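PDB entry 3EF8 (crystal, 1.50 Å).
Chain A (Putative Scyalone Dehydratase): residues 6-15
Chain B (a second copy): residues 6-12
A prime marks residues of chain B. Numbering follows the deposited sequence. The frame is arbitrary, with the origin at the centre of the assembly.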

ATOM      1  N   ASN A   6      -3.910 -21.231   7.201  1.00 19.15           N
ATOM      2  CA  ASN A   6      -3.641 -19.837   7.546  1.00 18.67           C
ATOM      3  C   ASN A   6      -3.228 -19.049   6.303  1.00 18.61           C
ATOM      4  O   ASN A   6      -3.748 -17.965   6.057  1.00 14.45           O
ATOM      5  CB  ASN A   6      -2.652 -19.706   8.678  1.00 19.77           C
ATOM      6  CG  ASN A   6      -3.275 -20.080  10.016  1.00 25.47           C
ATOM      7  OD1 ASN A   6      -4.411 -20.560  10.062  1.00 39.04           O
ATOM      8  ND2 ASN A   6      -2.560 -19.844  11.094  1.00 32.05           N
ATOM      9  N   LEU A   7      -2.349 -19.602   5.486  1.00 15.93           N
ATOM     10  CA  LEU A   7      -1.884 -18.856   4.307  1.00 13.84           C
ATOM     11  C   LEU A   7      -2.970 -18.585   3.288  1.00 14.07           C
ATOM     12  O   LEU A   7      -3.112 -17.481   2.710  1.00 12.89           O
ATOM     13  CB  LEU A   7      -0.697 -19.551   3.645  1.00 13.52           C
ATOM     14  CG  LEU A   7       0.569 -19.604   4.480  1.00 14.24           C
ATOM     15  CD1 LEU A   7       1.598 -20.459   3.754  1.00 16.81           C
ATOM     16  CD2 LEU A   7       1.176 -18.244   4.782  1.00 15.99           C
ATOM     17  N   VAL A   8      -3.784 -19.586   3.015  1.00 14.49           N
ATOM     18  CA  VAL A   8      -4.834 -19.434   2.059  1.00 14.29           C
ATOM     19  C   VAL A   8      -5.854 -18.437   2.571  1.00 12.28           C
ATOM     20  O   VAL A   8      -6.341 -17.575   1.822  1.00 11.23           O
ATOM     21  CB  VAL A   8      -5.537 -20.795   1.823  1.00 15.06           C
ATOM     22  CG1 VAL A   8      -6.863 -20.599   1.171  1.00 17.35           C
ATOM     23  CG2 VAL A   8      -4.597 -21.698   0.983  1.00 18.60           C
ATOM     24  N   GLU A   9      -6.183 -18.526   3.853  1.00 11.74           N
ATOM     25  CA  GLU A   9      -7.228 -17.646   4.395  1.00 11.34           C
ATOM     26  C   GLU A   9      -6.733 -16.196   4.530  1.00 10.17           C
ATOM     27  O   GLU A   9      -7.522 -15.262   4.443  1.00 12.01           O
ATOM     28  CB  GLU A   9      -7.741 -18.132   5.729  1.00 12.18           C
ATOM     29  CG  GLU A   9      -8.416 -19.512   5.665  1.00 10.88           C
ATOM     30  CD  GLU A   9      -9.609 -19.634   4.745  1.00 14.75           C
ATOM     31  OE1 GLU A   9      -9.964 -18.688   4.014  1.00 12.01           O
ATOM     32  OE2 GLU A   9     -10.275 -20.719   4.765  1.00 15.57           O
HETATM   33  N   MSE A  10      -5.427 -16.013   4.717  1.00  9.99           N
HETATM   34  CA  MSE A  10      -4.874 -14.640   4.737  1.00  7.58           C
HETATM   35  C   MSE A  10      -5.127 -14.002   3.385  1.00  9.18           C
HETATM   36  O   MSE A  10      -5.577 -12.846   3.281  1.00  8.87           O
HETATM   37  CB  MSE A  10      -3.401 -14.622   5.069  1.00 10.30           C
HETATM   38  CG  MSE A  10      -3.173 -14.869   6.506  1.00 11.28           C
HETATM   39 SE   MSE A  10      -1.269 -14.829   6.921  0.75 15.36          SE
HETATM   40  CE  MSE A  10      -1.238 -12.920   6.825  1.00 34.36           C
ATOM     41  N   ARG A  11      -4.872 -14.753   2.325  1.00  8.17           N
ATOM     42  CA  ARG A  11      -5.145 -14.255   0.983  1.00  9.16           C
ATOM     43  C   ARG A  11      -6.610 -13.945   0.782  1.00  7.83           C
ATOM     44  O   ARG A  11      -6.999 -12.942   0.168  1.00  8.59           O
ATOM     45  CB  ARG A  11      -4.639 -15.216  -0.112  1.00 10.87           C
ATOM     46  CG  ARG A  11      -3.153 -15.210  -0.273  1.00 10.69           C
ATOM     47  CD  ARG A  11      -2.637 -13.908  -0.849  1.00  9.46           C
ATOM     48  NE  ARG A  11      -1.264 -14.009  -1.191  1.00  9.02           N
ATOM     49  CZ  ARG A  11      -0.578 -13.047  -1.733  1.00 10.08           C
ATOM     50  NH1 ARG A  11      -1.189 -11.886  -1.836  1.00 10.22           N
ATOM     51  NH2 ARG A  11       0.675 -13.195  -2.062  1.00 10.70           N
ATOM     52  N   ALA A  12      -7.496 -14.824   1.271  1.00  8.47           N
ATOM     53  CA  ALA A  12      -8.922 -14.599   1.106  1.00  9.16           C
ATOM     54  C   ALA A  12      -9.450 -13.395   1.865  1.00  7.81           C
ATOM     55  O   ALA A  12     -10.321 -12.651   1.372  1.00  9.40           O
ATOM     56  CB  ALA A  12      -9.747 -15.891   1.507  1.00  7.84           C
ATOM     57  N   ILE A  13      -8.933 -13.202   3.068  1.00  9.00           N
ATOM     58  CA  ILE A  13      -9.317 -12.068   3.910  1.00  7.68           C
ATOM     59  C   ILE A  13      -8.862 -10.772   3.213  1.00  8.38           C
ATOM     60  O   ILE A  13      -9.618  -9.813   3.099  1.00  9.16           O
ATOM     61  CB  ILE A  13      -8.749 -12.194   5.349  1.00  7.54           C
ATOM     62  CG1 ILE A  13      -9.502 -13.324   6.072  1.00  8.49           C
ATOM     63  CG2 ILE A  13      -8.821 -10.830   6.093  1.00  8.34           C
ATOM     64  CD1 ILE A  13      -8.750 -13.768   7.320  1.00  8.92           C
ATOM     65  N   GLU A  14      -7.612 -10.759   2.769  1.00  7.70           N
ATOM     66  CA  GLU A  14      -7.085  -9.553   2.090  1.00  7.39           C
ATOM     67  C   GLU A  14      -7.928  -9.280   0.851  1.00  8.72           C
ATOM     68  O   GLU A  14      -8.333  -8.113   0.609  1.00  8.23           O
ATOM     69  CB  GLU A  14      -5.640  -9.763   1.709  1.00  7.07           C
ATOM     70  CG  GLU A  14      -4.681  -9.712   2.887  1.00  5.92           C
ATOM     71  CD  GLU A  14      -3.269 -10.081   2.616  1.00  7.66           C
ATOM     72  OE1 GLU A  14      -3.005 -10.760   1.607  1.00  9.35           O
ATOM     73  OE2 GLU A  14      -2.409  -9.734   3.476  1.00 11.68           O
ATOM     74  N   ARG A  15      -8.209 -10.311   0.050  1.00  8.32           N
ATOM     75  CA  ARG A  15      -9.061 -10.145  -1.123  1.00  7.49           C
ATOM     76  C   ARG A  15     -10.410  -9.510  -0.774  1.00  9.23           C
ATOM     77  O   ARG A  15     -10.911  -8.626  -1.496  1.00  8.39           O
ATOM     78  CB  ARG A  15      -9.253 -11.495  -1.850  1.00  9.27           C
ATOM     79  CG  ARG A  15     -10.187 -11.479  -3.022  1.00  9.27           C
ATOM     80  CD  ARG A  15      -9.833 -10.374  -4.020  1.00 11.20           C
ATOM     81  NE  ARG A  15     -10.654 -10.441  -5.221  1.00 11.41           N
ATOM     82  CZ  ARG A  15     -10.416 -11.240  -6.260  1.00 13.02           C
ATOM     83  NH1 ARG A  15      -9.365 -12.048  -6.302  1.00 15.06           N
ATOM     84  NH2 ARG A  15     -11.271 -11.208  -7.270  1.00 18.00           N
TER
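Chain B, residues 6-12: NLVEMRA

Both stretches are helical throughout. Phi and psi stay near -60° and -45° with modest scatter, and i to i+4 backbone hydrogen bonds run along each, from Met10 N to Asn6 O at 2.9 Å in chain A and from Ala12′ N to Val8′ O at 3.0 Å in chain B. The helices point broadly the same way, their N-to-C directions differing by 48°, and the signed crossing angle is also 48°. The axes come no closer than 11.3 Å, so the backbones do not touch: the nearest CA atoms, of Leu7 and Val8′, are 7.5 Å apart. Side chains bridge the gap, burying 322 Å² in total.

Along chain A, Asn6 takes no part, and the contact begins at Leu7. Its CA-to-CB bond points sideways, but the m,t rotamer brings the end of the side chain nearer to chain B. There CD1 of Leu7 lies 4.0 Å from CB of Leu7′ and 4.1 Å from CG2 of Val8′, while CD2 of Leu7 packs 3.9 Å from CG of Arg11′. Val8, whose CA-to-CB bond points away, and Glu9, out of reach, leave the next contact to Met10, a selenomethionine directed toward chain B. Its CE comes within 3.4 Å of CD of Arg11′ and covers one face of the Arg11′ guanidinium.

The CA-to-CB bond of Arg11 points sideways, but the end of its side chain comes nearer to chain B and meets its counterpart, Arg11′. CD of Arg11 is 3.6 Å from NH2 of Arg11′, and NE of Arg11 is 3.7 Å from the same NH2, an approach of like charges. The NH2 of Arg11′ lies over one face of the Arg11 guanidinium. Ala12 and Ile13 are out of reach. Glu14, one helical turn on from Met10, supplies the opposite charge: NH1 of Arg11′ donates to OE2 of Glu14 at 2.8 Å (angle 155°), and NH2 of Arg11′ donates to OE1 of Glu14 at 3.0 Å (167°). This paired salt bridge uses both carboxylate oxygens, with OE2 at the guanidinium edge, near its plane. Arg15 is out of reach as well.

Arg11′ is thus the knob of the interface, seated among Leu7, Met10, Arg11 and Glu14, with 133 Å² covered, the largest share of any residue here. Water 1 adds a link between the helices: it donates to O of Leu7 at 2.8 Å and accepts from NH2 of Arg11′ at 2.8 Å, tying the arginine to the chain A backbone, while the carboxylate of Glu14 binds it directly.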

ATOM      1  N   ASN B   6       9.524 -20.461   2.921  1.00 19.15           N
ATOM      2  CA  ASN B   6       9.602 -19.134   2.314  1.00 18.67           C
ATOM      3  C   ASN B   6       8.270 -18.401   2.460  1.00 18.61           C
ATOM      4  O   ASN B   6       8.243 -17.243   2.867  1.00 14.45           O
ATOM      5  CB  ASN B   6      10.091 -19.184   0.886  1.00 19.77           C
ATOM      6  CG  ASN B   6      11.584 -19.478   0.813  1.00 25.47           C
ATOM      7  OD1 ASN B   6      12.212 -19.772   1.834  1.00 39.04           O
ATOM      8  ND2 ASN B   6      12.153 -19.380  -0.368  1.00 32.05           N
ATOM      9  N   LEU B   7       7.164 -19.071   2.194  1.00 15.93           N
ATOM     10  CA  LEU B   7       5.865 -18.388   2.269  1.00 13.84           C
ATOM     11  C   LEU B   7       5.495 -17.928   3.663  1.00 14.07           C
ATOM     12  O   LEU B   7       4.994 -16.805   3.908  1.00 12.89           O
ATOM     13  CB  LEU B   7       4.750 -19.252   1.684  1.00 13.52           C
ATOM     14  CG  LEU B   7       4.856 -19.522   0.194  1.00 14.24           C
ATOM     15  CD1 LEU B   7       3.773 -20.516  -0.200  1.00 16.81           C
ATOM     16  CD2 LEU B   7       4.734 -18.282  -0.676  1.00 15.99           C
ATOM     17  N   VAL B   8       5.722 -18.780   4.644  1.00 14.49           N
ATOM     18  CA  VAL B   8       5.398 -18.445   5.994  1.00 14.29           C
ATOM     19  C   VAL B   8       6.282 -17.307   6.465  1.00 12.28           C
ATOM     20  O   VAL B   8       5.815 -16.366   7.126  1.00 11.23           O
ATOM     21  CB  VAL B   8       5.626 -19.672   6.914  1.00 15.06           C
ATOM     22  CG1 VAL B   8       5.699 -19.254   8.342  1.00 17.35           C
ATOM     23  CG2 VAL B   8       4.491 -20.697   6.659  1.00 18.60           C
ATOM     24  N   GLU B   9       7.562 -17.366   6.125  1.00 11.74           N
ATOM     25  CA  GLU B   9       8.491 -16.340   6.621  1.00 11.34           C
ATOM     26  C   GLU B   9       8.273 -14.991   5.915  1.00 10.17           C
ATOM     27  O   GLU B   9       8.526 -13.941   6.497  1.00 12.01           O
ATOM     28  CB  GLU B   9       9.932 -16.763   6.471  1.00 12.18           C
ATOM     29  CG  GLU B   9      10.296 -18.016   7.285  1.00 10.88           C
ATOM     30  CD  GLU B   9      10.091 -17.928   8.780  1.00 14.75           C
ATOM     31  OE1 GLU B   9       9.571 -16.925   9.306  1.00 12.01           O
ATOM     32  OE2 GLU B   9      10.505 -18.892   9.500  1.00 15.57           O
HETATM   33  N   MSE B  10       7.781 -15.023   4.678  1.00  9.99           N
HETATM   34  CA  MSE B  10       7.440 -13.756   3.993  1.00  7.58           C
HETATM   35  C   MSE B  10       6.350 -13.062   4.784  1.00  9.18           C
HETATM   36  O   MSE B  10       6.407 -11.847   5.049  1.00  8.87           O
HETATM   37  CB  MSE B  10       7.003 -13.980   2.563  1.00 10.30           C
HETATM   38  CG  MSE B  10       8.154 -14.287   1.693  1.00 11.28           C
HETATM   39 SE   MSE B  10       7.576 -14.560  -0.149  0.75 15.36          SE
HETATM   40  CE  MSE B  10       7.357 -12.679  -0.409  1.00 34.36           C
ATOM     41  N   ARG B  11       5.351 -13.824   5.202  1.00  8.17           N
ATOM     42  CA  ARG B  11       4.288 -13.264   6.026  1.00  9.16           C
ATOM     43  C   ARG B  11       4.814 -12.720   7.333  1.00  7.83           C
ATOM     44  O   ARG B  11       4.408 -11.656   7.823  1.00  8.59           O
ATOM     45  CB  ARG B  11       3.149 -14.274   6.277  1.00 10.87           C
ATOM     46  CG  ARG B  11       2.279 -14.503   5.084  1.00 10.69           C
ATOM     47  CD  ARG B  11       1.442 -13.289   4.736  1.00  9.46           C
ATOM     48  NE  ARG B  11       0.476 -13.602   3.744  1.00  9.02           N
ATOM     49  CZ  ARG B  11      -0.392 -12.752   3.283  1.00 10.08           C
ATOM     50  NH1 ARG B  11      -0.255 -11.507   3.686  1.00 10.22           N
ATOM     51  NH2 ARG B  11      -1.286 -13.093   2.397  1.00 10.70           N
ATOM     52  N   ALA B  12       5.730 -13.456   7.980  1.00  8.47           N
ATOM     53  CA  ALA B  12       6.274 -13.002   9.250  1.00  9.16           C
ATOM     54  C   ALA B  12       7.115 -11.744   9.147  1.00  7.81           C
ATOM     55  O   ALA B  12       7.069 -10.860  10.027  1.00  9.40           O
ATOM     56  CB  ALA B  12       7.110 -14.153   9.948  1.00  7.84           C
TER
HETATM   57  O   HOH W   1      -0.836 -15.889   2.473  1.00 12.86           O